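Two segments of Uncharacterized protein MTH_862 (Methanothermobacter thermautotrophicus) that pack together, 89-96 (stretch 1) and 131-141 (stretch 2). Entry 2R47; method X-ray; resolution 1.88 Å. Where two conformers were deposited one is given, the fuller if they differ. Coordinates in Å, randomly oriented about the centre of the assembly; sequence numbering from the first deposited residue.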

# COMPACT_ATOMS: atom_id res chain seq x y z
N VAL A 89 6.65 2.18 -14.41
CA VAL A 89 7.19 2.04 -13.08
C VAL A 89 7.22 0.54 -12.74
O VAL A 89 6.16 -0.13 -12.61
CB VAL A 89 6.33 2.84 -12.01
CG1 VAL A 89 6.95 2.68 -10.59
CG2 VAL A 89 6.12 4.34 -12.45
N LEU A 90 8.42 -0.01 -12.61
CA LEU A 90 8.57 -1.40 -12.16
C LEU A 90 8.55 -1.40 -10.63
O LEU A 90 9.27 -0.62 -9.99
CB LEU A 90 9.92 -1.97 -12.64
CG LEU A 90 10.13 -1.89 -14.17
CD1 LEU A 90 11.56 -2.57 -14.53
CD2 LEU A 90 8.95 -2.50 -14.93
N LEU A 91 7.76 -2.31 -10.07
CA LEU A 91 7.65 -2.48 -8.62
C LEU A 91 8.61 -3.55 -8.14
O LEU A 91 8.93 -4.51 -8.89
CB LEU A 91 6.17 -2.75 -8.22
CG LEU A 91 5.28 -1.57 -8.69
CD1 LEU A 91 3.79 -1.91 -8.44
CD2 LEU A 91 5.59 -0.25 -7.97
N GLY A 92 9.13 -3.37 -6.91
CA GLY A 92 10.19 -4.23 -6.42
C GLY A 92 9.96 -5.74 -6.45
O GLY A 92 10.92 -6.51 -6.63
N GLY A 93 8.72 -6.16 -6.23
CA GLY A 93 8.36 -7.58 -6.24
C GLY A 93 8.77 -8.27 -7.53
O GLY A 93 9.03 -9.48 -7.51
N LEU A 94 8.83 -7.54 -8.65
CA LEU A 94 9.24 -8.18 -9.92
C LEU A 94 10.64 -8.78 -9.86
O LEU A 94 10.97 -9.69 -10.65
CB LEU A 94 9.23 -7.19 -11.08
CG LEU A 94 7.86 -6.65 -11.51
CD1 LEU A 94 8.00 -5.67 -12.69
CD2 LEU A 94 6.97 -7.80 -11.89
N SER A 95 11.45 -8.24 -8.96
CA SER A 95 12.88 -8.66 -8.88
C SER A 95 13.05 -9.83 -7.93
O SER A 95 14.17 -10.34 -7.75
CB SER A 95 13.80 -7.50 -8.47
OG SER A 95 13.57 -7.07 -7.15
N MET A 96 11.98 -10.26 -7.29
CA MET A 96 12.08 -11.33 -6.28
C MET A 96 12.26 -12.69 -6.94
O MET A 96 11.64 -12.96 -7.94
CB MET A 96 10.85 -11.37 -5.35
CG MET A 96 9.60 -11.98 -6.00
SD MET A 96 8.24 -12.38 -4.89
CE MET A 96 7.41 -10.81 -4.81
N ARG A 131 19.88 -4.68 -5.06
CA ARG A 131 20.27 -5.98 -4.47
C ARG A 131 20.13 -7.14 -5.46
O ARG A 131 20.93 -8.07 -5.47
CB ARG A 131 19.50 -6.22 -3.17
CG ARG A 131 19.91 -5.21 -2.10
CD ARG A 131 19.00 -5.22 -0.92
NE ARG A 131 18.89 -6.54 -0.32
CZ ARG A 131 17.76 -7.03 0.19
NH1 ARG A 131 16.63 -6.31 0.14
NH2 ARG A 131 17.77 -8.26 0.72
N ALA A 132 19.14 -7.04 -6.35
CA ALA A 132 18.90 -8.06 -7.36
C ALA A 132 19.85 -7.97 -8.57
O ALA A 132 19.86 -8.84 -9.45
CB ALA A 132 17.44 -7.96 -7.80
N GLY A 133 20.67 -6.93 -8.61
CA GLY A 133 21.57 -6.68 -9.74
C GLY A 133 20.93 -5.84 -10.85
O GLY A 133 21.54 -5.62 -11.91
N TRP A 134 19.70 -5.34 -10.61
CA TRP A 134 18.91 -4.77 -11.71
C TRP A 134 19.41 -3.42 -12.19
O TRP A 134 19.04 -3.00 -13.30
CB TRP A 134 17.39 -4.77 -11.43
CG TRP A 134 16.72 -6.10 -11.62
CD1 TRP A 134 17.31 -7.33 -11.55
CD2 TRP A 134 15.34 -6.34 -11.91
NE1 TRP A 134 16.40 -8.31 -11.76
CE2 TRP A 134 15.17 -7.74 -11.98
CE3 TRP A 134 14.22 -5.51 -12.09
CZ2 TRP A 134 13.93 -8.34 -12.23
CZ3 TRP A 134 12.98 -6.11 -12.37
CH2 TRP A 134 12.85 -7.50 -12.42
N TYR A 135 20.25 -2.73 -11.41
CA TYR A 135 20.80 -1.46 -11.90
C TYR A 135 21.79 -1.72 -13.02
O TYR A 135 22.00 -0.86 -13.87
CB TYR A 135 21.51 -0.64 -10.81
CG TYR A 135 20.62 -0.05 -9.71
CD1 TYR A 135 19.22 -0.14 -9.76
CD2 TYR A 135 21.20 0.64 -8.64
CE1 TYR A 135 18.42 0.42 -8.75
CE2 TYR A 135 20.42 1.23 -7.65
CZ TYR A 135 19.03 1.09 -7.70
OH TYR A 135 18.27 1.67 -6.70
N GLU A 136 22.40 -2.91 -13.01
CA GLU A 136 23.34 -3.29 -14.08
C GLU A 136 22.63 -3.94 -15.27
O GLU A 136 23.14 -3.88 -16.38
CB GLU A 136 24.47 -4.16 -13.53
CG GLU A 136 25.23 -3.45 -12.42
CD GLU A 136 26.60 -4.05 -12.14
OE1 GLU A 136 27.22 -4.60 -13.09
OE2 GLU A 136 27.07 -3.96 -10.99
N LEU A 137 21.46 -4.53 -15.05
CA LEU A 137 20.74 -5.28 -16.07
C LEU A 137 19.76 -4.43 -16.83
O LEU A 137 19.44 -4.76 -17.96
CB LEU A 137 19.99 -6.49 -15.46
CG LEU A 137 20.80 -7.48 -14.60
CD1 LEU A 137 19.90 -8.60 -14.25
CD2 LEU A 137 22.00 -7.99 -15.33
N LEU A 138 19.24 -3.37 -16.18
CA LEU A 138 18.23 -2.44 -16.78
C LEU A 138 18.77 -1.00 -16.77
O LEU A 138 19.60 -0.67 -15.96
CB LEU A 138 16.92 -2.46 -16.00
CG LEU A 138 16.15 -3.76 -15.87
CD1 LEU A 138 14.86 -3.61 -15.07
CD2 LEU A 138 15.83 -4.30 -17.28
N ASP A 139 18.28 -0.14 -17.65
CA ASP A 139 18.69 1.26 -17.67
C ASP A 139 17.57 2.10 -17.02
O ASP A 139 16.72 2.68 -17.73
CB ASP A 139 18.94 1.70 -19.12
CG ASP A 139 19.34 3.17 -19.24
OD1 ASP A 139 19.85 3.75 -18.28
OD2 ASP A 139 19.14 3.76 -20.32
N PHE A 140 17.53 2.13 -15.69
CA PHE A 140 16.54 2.97 -14.99
C PHE A 140 16.85 4.46 -15.17
O PHE A 140 18.01 4.88 -15.01
CB PHE A 140 16.51 2.67 -13.48
CG PHE A 140 15.83 1.41 -13.12
CD1 PHE A 140 14.44 1.32 -13.16
CD2 PHE A 140 16.58 0.33 -12.62
CE1 PHE A 140 13.77 0.12 -12.77
CE2 PHE A 140 15.94 -0.85 -12.23
CZ PHE A 140 14.54 -0.97 -12.31
N ASP A 141 15.82 5.26 -15.47
CA ASP A 141 15.97 6.70 -15.40
C ASP A 141 15.87 7.25 -13.99
O ASP A 141 16.51 8.23 -13.65
CB ASP A 141 14.96 7.41 -16.32
CG ASP A 141 15.18 7.04 -17.78
OD1 ASP A 141 16.26 7.37 -18.32
OD2 ASP A 141 14.31 6.38 -18.37

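Packing of residues 89-96 against 131-141 of MTH_862: no hydrogen bond crosses the interface, and the stretches bury 281 Å² between them, through apolar and CH-pi contacts. Among the apolar contacts, Leu90, on the strand, points toward stretch 2, while its neighbours Val89 and Leu91 point away. Leu90, in its m,t rotamer, brings its CD1 to 3.5 Å from Leu138 CD1, 3.9 Å from Phe140 CE1 and 4.4 Å from Trp134 CZ3, so one methyl meets three hydrophobic side chains. Phe140 leaves its backbone sideways, but the end of its side chain comes nearer. Leu94 CB lies 3.9 Å from Trp134 CH2. Leu90, Leu94, Leu138 and Phe140 are all buried, as suits apolar side chains. Trp134, also buried and with chi1 in m, reaches across to stretch 1. Ser95 CB sits 3.8 Å from the centroid of the Trp134 six-membered ring, 10° off the normal, a CH-pi contact over the face; Ser95 CA is 3.5 Å from Trp134 CZ2, and Leu94 O touches Trp134 CH2 at 3.4 Å. Ser95 CB also meets CB of exposed Ala132 at 3.7 Å. Within stretch 1, Ser95 OG (chi1 p) donates to Gly92 O at 2.8 Å, satisfying the hydroxyl. At phi 88°, a CB on Gly133 would jam against Ala132 O, which calls for glycine just before the Trp134 helix.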